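Local coordinates for protein EmGH1 (Erythrobacter marinus, PDB 5Z87) that probably hydrolyses beta-glucosides, and possibly related xylosides or arabinosides, as a member of glycosyl hydrolase family 3, at residues C151-D156 and R726-V731; E256-V261 and G751-D756. All coordinates share one frame; numbering follows the deposited sequence.

Contact 1: C151-D156 and R726-V731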
loop_
_atom_site.group_PDB
_atom_site.type_symbol
_atom_site.label_atom_id
_atom_site.label_comp_id
_atom_site.label_asym_id
_atom_site.label_seq_id
_atom_site.Cartn_x
_atom_site.Cartn_y
_atom_site.Cartn_z
ATOM N N CYS A 151 -2.010 19.746 15.141
ATOM C CA CYS A 151 -2.561 19.199 16.377
ATOM C C CYS A 151 -3.350 20.231 17.143
ATOM O O CYS A 151 -4.142 19.862 18.014
ATOM C CB CYS A 151 -1.475 18.663 17.308
ATOM S SG CYS A 151 -0.376 17.444 16.642
ATOM N N ALA A 152 -3.148 21.512 16.838
ATOM C CA ALA A 152 -3.779 22.573 17.611
ATOM C C ALA A 152 -5.262 22.701 17.304
ATOM O O ALA A 152 -6.028 23.169 18.158
ATOM C CB ALA A 152 -3.070 23.901 17.345
ATOM N N PHE A 153 -5.689 22.302 16.104
ATOM C CA PHE A 153 -7.075 22.517 15.659
ATOM C C PHE A 153 -7.504 23.969 15.893
ATOM O O PHE A 153 -8.614 24.252 16.353
ATOM C CB PHE A 153 -8.031 21.518 16.325
ATOM C CG PHE A 153 -7.900 20.121 15.767
ATOM C CD1 PHE A 153 -6.811 19.325 16.113
ATOM C CD2 PHE A 153 -8.829 19.627 14.854
ATOM C CE1 PHE A 153 -6.649 18.036 15.581
ATOM C CE2 PHE A 153 -8.689 18.343 14.309
ATOM C CZ PHE A 153 -7.589 17.543 14.674
ATOM N N ARG A 154 -6.603 24.899 15.560
ATOM C CA ARG A 154 -6.835 26.341 15.689
ATOM C C ARG A 154 -6.512 27.003 14.354
ATOM O O ARG A 154 -5.461 27.639 14.202
ATOM C CB ARG A 154 -5.978 26.950 16.804
ATOM C CG ARG A 154 -6.394 26.583 18.222
ATOM C CD ARG A 154 -7.745 27.176 18.554
ATOM N NE ARG A 154 -7.724 28.636 18.486
ATOM C CZ ARG A 154 -7.282 29.428 19.459
ATOM N NH1 ARG A 154 -6.821 28.912 20.595
ATOM N NH2 ARG A 154 -7.307 30.742 19.294
ATOM N N PRO A 155 -7.378 26.851 13.352
ATOM C CA PRO A 155 -7.068 27.473 12.055
ATOM C C PRO A 155 -6.998 28.990 12.130
ATOM O O PRO A 155 -6.268 29.602 11.340
ATOM C CB PRO A 155 -8.197 26.979 11.139
ATOM C CG PRO A 155 -9.241 26.391 12.047
ATOM C CD PRO A 155 -8.547 25.955 13.285
ATOM N N ASP A 156 -7.707 29.612 13.077
ATOM C CA ASP A 156 -7.580 31.053 13.277
ATOM C C ASP A 156 -6.149 31.428 13.637
ATOM O O ASP A 156 -5.623 32.438 13.153
ATOM C CB ASP A 156 -8.554 31.532 14.360
ATOM C CG ASP A 156 -8.325 30.847 15.720
ATOM O OD1 ASP A 156 -7.835 29.695 15.771
ATOM O OD2 ASP A 156 -8.640 31.467 16.750
ATOM N N ARG A 726 -16.328 16.060 9.129
ATOM C CA ARG A 726 -16.933 17.168 8.412
ATOM C C ARG A 726 -16.921 18.474 9.195
ATOM O O ARG A 726 -17.314 19.499 8.634
ATOM C CB ARG A 726 -18.380 16.829 8.012
ATOM C CG ARG A 726 -18.487 15.754 6.927
ATOM C CD ARG A 726 -17.818 16.253 5.660
ATOM N NE ARG A 726 -17.909 15.337 4.527
ATOM C CZ ARG A 726 -16.954 14.475 4.189
ATOM N NH1 ARG A 726 -15.859 14.383 4.929
ATOM N NH2 ARG A 726 -17.099 13.683 3.128
ATOM N N GLY A 727 -16.485 18.476 10.455
ATOM C CA GLY A 727 -16.361 19.709 11.215
ATOM C C GLY A 727 -15.583 19.502 12.498
ATOM O O GLY A 727 -15.454 18.380 12.999
ATOM N N PHE A 728 -15.050 20.607 13.021
ATOM C CA PHE A 728 -14.476 20.601 14.361
ATOM C C PHE A 728 -14.513 22.010 14.935
ATOM O O PHE A 728 -14.569 23.001 14.202
ATOM C CB PHE A 728 -13.043 20.047 14.377
ATOM C CG PHE A 728 -12.038 20.915 13.673
ATOM C CD1 PHE A 728 -11.559 22.084 14.259
ATOM C CD2 PHE A 728 -11.548 20.546 12.430
ATOM C CE1 PHE A 728 -10.625 22.878 13.603
ATOM C CE2 PHE A 728 -10.605 21.331 11.774
ATOM C CZ PHE A 728 -10.141 22.501 12.367
ATOM N N GLN A 729 -14.437 22.084 16.260
ATOM C CA GLN A 729 -14.475 23.353 16.974
ATOM C C GLN A 729 -13.735 23.196 18.292
ATOM O O GLN A 729 -14.178 22.444 19.162
ATOM C CB GLN A 729 -15.915 23.781 17.225
ATOM C CG GLN A 729 -16.055 25.137 17.900
ATOM C CD GLN A 729 -15.330 26.226 17.150
ATOM O OE1 GLN A 729 -15.759 26.636 16.065
ATOM N NE2 GLN A 729 -14.212 26.693 17.708
ATOM N N LYS A 730 -12.616 23.889 18.451
ATOM C CA LYS A 730 -11.982 23.962 19.760
ATOM C C LYS A 730 -12.796 24.894 20.657
ATOM O O LYS A 730 -13.181 25.990 20.237
ATOM C CB LYS A 730 -10.537 24.441 19.633
ATOM C CG LYS A 730 -9.668 24.053 20.827
ATOM C CD LYS A 730 -8.205 24.293 20.562
ATOM C CE LYS A 730 -7.347 23.238 21.220
ATOM N NZ LYS A 730 -5.904 23.446 20.975
ATOM N N VAL A 731 -13.113 24.435 21.867
ATOM C CA VAL A 731 -13.836 25.238 22.848
ATOM C C VAL A 731 -12.987 25.373 24.103
ATOM O O VAL A 731 -12.166 24.507 24.425
ATOM C CB VAL A 731 -15.221 24.663 23.213
ATOM C CG1 VAL A 731 -16.107 24.617 21.993
ATOM C CG2 VAL A 731 -15.079 23.282 23.843
HETATM O O HOH W 1 -11.118 25.218 16.266
#

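Contact 2: E256-V261 and G751-D756. With EDO (1,2-ethanediol), chain K.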
loop_
_atom_site.group_PDB
_atom_site.type_symbol
_atom_site.label_atom_id
_atom_site.label_comp_id
_atom_site.label_asym_id
_atom_site.label_seq_id
_atom_site.Cartn_x
_atom_site.Cartn_y
_atom_site.Cartn_z
ATOM N N GLU A 256 -11.265 8.156 -5.314
ATOM C CA GLU A 256 -10.350 8.460 -4.219
ATOM C C GLU A 256 -9.649 9.804 -4.450
ATOM O O GLU A 256 -9.609 10.658 -3.560
ATOM C CB GLU A 256 -9.332 7.324 -4.083
ATOM C CG GLU A 256 -8.286 7.543 -2.994
ATOM C CD GLU A 256 -7.172 6.503 -3.029
ATOM O OE1 GLU A 256 -7.070 5.779 -4.034
ATOM O OE2 GLU A 256 -6.391 6.412 -2.053
ATOM N N MET A 257 -9.129 10.019 -5.662
ATOM C CA MET A 257 -8.459 11.282 -5.973
ATOM C C MET A 257 -9.386 12.480 -5.764
ATOM O O MET A 257 -8.981 13.497 -5.190
ATOM C CB MET A 257 -7.936 11.245 -7.408
ATOM C CG MET A 257 -7.340 12.551 -7.871
ATOM S SD MET A 257 -5.756 12.970 -7.113
ATOM C CE MET A 257 -4.654 11.806 -7.885
ATOM N N GLN A 258 -10.651 12.353 -6.166
ATOM C CA GLN A 258 -11.603 13.449 -6.042
ATOM C C GLN A 258 -12.001 13.723 -4.595
ATOM O O GLN A 258 -12.273 14.878 -4.242
ATOM C CB GLN A 258 -12.857 13.149 -6.878
ATOM C CG GLN A 258 -12.685 13.431 -8.381
ATOM C CD GLN A 258 -12.603 14.928 -8.685
ATOM O OE1 GLN A 258 -13.104 15.747 -7.925
ATOM N NE2 GLN A 258 -11.975 15.280 -9.795
ATOM N N ASN A 259 -12.052 12.696 -3.742
ATOM C CA ASN A 259 -12.590 12.871 -2.398
ATOM C C ASN A 259 -11.557 12.786 -1.283
ATOM O O ASN A 259 -11.886 13.146 -0.145
ATOM C CB ASN A 259 -13.700 11.841 -2.136
ATOM C CG ASN A 259 -14.831 11.957 -3.140
ATOM O OD1 ASN A 259 -15.776 12.696 -2.922
ATOM N ND2 ASN A 259 -14.735 11.219 -4.244
ATOM N N VAL A 260 -10.337 12.319 -1.558
ATOM C CA VAL A 260 -9.263 12.274 -0.559
ATOM C C VAL A 260 -8.198 13.316 -0.854
ATOM O O VAL A 260 -7.927 14.190 -0.033
ATOM C CB VAL A 260 -8.631 10.865 -0.463
ATOM C CG1 VAL A 260 -7.471 10.881 0.517
ATOM C CG2 VAL A 260 -9.653 9.824 -0.060
ATOM N N VAL A 261 -7.575 13.229 -2.023
ATOM C CA VAL A 261 -6.319 13.923 -2.279
ATOM C C VAL A 261 -6.565 15.364 -2.719
ATOM O O VAL A 261 -5.918 16.295 -2.227
ATOM C CB VAL A 261 -5.509 13.128 -3.323
ATOM C CG1 VAL A 261 -4.234 13.850 -3.684
ATOM C CG2 VAL A 261 -5.215 11.711 -2.801
ATOM N N GLY A 751 -22.696 14.410 0.236
ATOM C CA GLY A 751 -22.474 13.715 -1.006
ATOM C C GLY A 751 -21.005 13.422 -1.222
ATOM O O GLY A 751 -20.166 13.603 -0.341
ATOM N N TYR A 752 -20.694 12.955 -2.427
ATOM C CA TYR A 752 -19.314 12.681 -2.794
ATOM C C TYR A 752 -19.177 12.936 -4.283
ATOM O O TYR A 752 -20.169 12.953 -5.013
ATOM C CB TYR A 752 -18.904 11.248 -2.426
ATOM C CG TYR A 752 -19.409 10.197 -3.385
ATOM C CD1 TYR A 752 -20.717 9.737 -3.329
ATOM C CD2 TYR A 752 -18.570 9.664 -4.347
ATOM C CE1 TYR A 752 -21.176 8.772 -4.229
ATOM C CE2 TYR A 752 -19.010 8.700 -5.235
ATOM C CZ TYR A 752 -20.303 8.256 -5.174
ATOM O OH TYR A 752 -20.709 7.299 -6.083
ATOM N N ARG A 753 -17.939 13.133 -4.726
ATOM C CA ARG A 753 -17.654 13.458 -6.119
ATOM C C ARG A 753 -17.369 12.195 -6.915
ATOM O O ARG A 753 -16.633 11.320 -6.449
ATOM C CB ARG A 753 -16.470 14.417 -6.199
ATOM C CG ARG A 753 -16.764 15.748 -5.525
ATOM C CD ARG A 753 -15.800 16.837 -5.983
ATOM N NE ARG A 753 -16.110 18.077 -5.296
ATOM C CZ ARG A 753 -16.928 19.009 -5.781
ATOM N NH1 ARG A 753 -17.494 18.851 -6.972
ATOM N NH2 ARG A 753 -17.180 20.099 -5.072
ATOM N N ASP A 754 -17.962 12.093 -8.109
ATOM C CA ASP A 754 -17.715 10.938 -8.968
ATOM C C ASP A 754 -16.352 11.081 -9.646
ATOM O O ASP A 754 -15.598 12.027 -9.393
ATOM C CB ASP A 754 -18.859 10.747 -9.969
ATOM C CG ASP A 754 -18.929 11.843 -11.054
ATOM O OD1 ASP A 754 -17.924 12.525 -11.373
ATOM O OD2 ASP A 754 -20.032 11.998 -11.622
ATOM N N ALA A 755 -16.027 10.150 -10.549
ATOM C CA ALA A 755 -14.695 10.147 -11.149
ATOM C C ALA A 755 -14.434 11.392 -11.987
ATOM O O ALA A 755 -13.268 11.711 -12.249
ATOM C CB ALA A 755 -14.495 8.883 -11.993
ATOM N N ASP A 756 -15.484 12.117 -12.385
ATOM C CA ASP A 756 -15.345 13.349 -13.159
ATOM C C ASP A 756 -15.356 14.610 -12.302
ATOM O O ASP A 756 -15.170 15.705 -12.842
ATOM C CB ASP A 756 -16.459 13.442 -14.204
ATOM C CG ASP A 756 -16.512 12.225 -15.104
ATOM O OD1 ASP A 756 -15.430 11.727 -15.489
ATOM O OD2 ASP A 756 -17.635 11.765 -15.417
HETATM C C1 EDO K . -16.005 19.510 -11.427
HETATM O O1 EDO K . -16.515 18.416 -12.200
HETATM C C2 EDO K . -17.010 20.656 -11.508
HETATM O O2 EDO K . -17.919 20.599 -10.399
HETATM O O HOH W 2 -11.546 13.760 -12.397
#

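Contact 1: C151-D156 and R726-V731
Phe153 and Phe728 meet in a T-shaped (edge-to-face) pair that joins the TIM-barrel-type N-terminal domain of this family 3 glycosidase to an outermost strand, 724-733, of its fibronectin type III-like domain. The ring planes stand at 82°, centroids 4.9 Å apart, and Phe153 CD2 sits over the centre of the Phe728 face. Pro155 comes to the rim of the same Phe728 ring, tip to tip, its CD 3.7 Å from CE1 of Phe728. The Phe728 ring is thus met over one face and at one edge. Its chi1 of 67° sets CG between the backbone N and the carbonyl carbon.

Two residues on, Lys730 stretches across the loop and donates from NZ to Ala152 O at 2.8 Å, the donor tilted modestly from the carbonyl plane. Its aliphatic part crosses that of Arg154 at about a right angle, Lys730 CD lying 3.5 Å from Arg154 CD. NZ also binds Ser622 and forms a salt bridge with Glu415, which pairs with Arg154 NH1 as well; this shared carboxylate probably offsets the repulsion between the two like charges.

The loop itself is shaped by Phe153, which leaves the preceding helix with positive phi, and by Arg154 at the N-cap position of helix 155-171. Bent at chi2 and chi3, Arg154 grips Asp156 side-on, NE to OD1 and NH2 to OD2, which fixes the turn of its guanidinium. Val203 and Val206 of helix 201-216 pack on Phe728 too. A water bridges the backbones, donating to Phe153 O at 2.7 Å and accepting from Lys730 N at 3.0 Å.

Contact 2: E256-V261 and G751-D756
Asn259 presents its carboxamide to the backbone of Arg753, and the two polar atoms of that one flat group serve both the N-H and the C=O of the same residue. Arg753 N donates to Asn259 OD1 at 2.9 Å, and Asn259 ND2 donates to Arg753 O, also at 2.9 Å. Both bonds are nearly straight, and each lies in the carbonyl plane of its acceptor, on a lone pair, so the pair of bonds fixes the rotation of the amide. ND2 is also hydrogen-bonded to Val255 O, one helical turn back.

Tyr752 crosses Asn259 obliquely, its ring plane 46° from the amide; ND2 lies near the plane of the ring, at its edge, while OD1 comes within 3.5 Å of Tyr752 CB. The hydroxyl of Tyr752 is bound to Ser717.

Gln258 also packs against Arg753, the two side chains crossing at about a right angle. Its OE1 is 3.5 Å from Arg753 CD, and its CG rests 3.4 Å from Asp754 O. The bend at chi2 (-71°) turns Gln258 CD off the line of the chain. A water links Gln258 NE2 to Ala755 O. The Arg753 guanidinium itself binds Gly757 O.

Asp754 OD1 accepts from Asp756 N, an Asx turn that shapes the chain after strand 752-753. An asparagine side chain of helix 254-261 thus pairs with the backbone of this short strand, as a neighbouring strand residue could, in the interface between the TIM-barrel-type and fibronectin type III-like domains.

In the fold
Contacts 1 and 2 tie the same two domains together, the N-terminal TIM-barrel-type domain and the fibronectin type III-like domain, with centres 24 Å apart and nearest atoms about 5 Å apart, without touching. Along the chain the order is 151-156, 256-261, 726-731, 751-756, so the two contacts interleave, both spanning the intervening C-terminal domain of the family 3 core. On the barrel side they use the loop leading into helix 155-171 and helix 254-261; on the other, strand 724-733 of the five-strand mixed sheet and the separate short strand 752-753. Together they hold the late-chain domain against the barrel at two places, one through an aromatic pair and a lysine-to-carbonyl bond, the other amide-to-backbone.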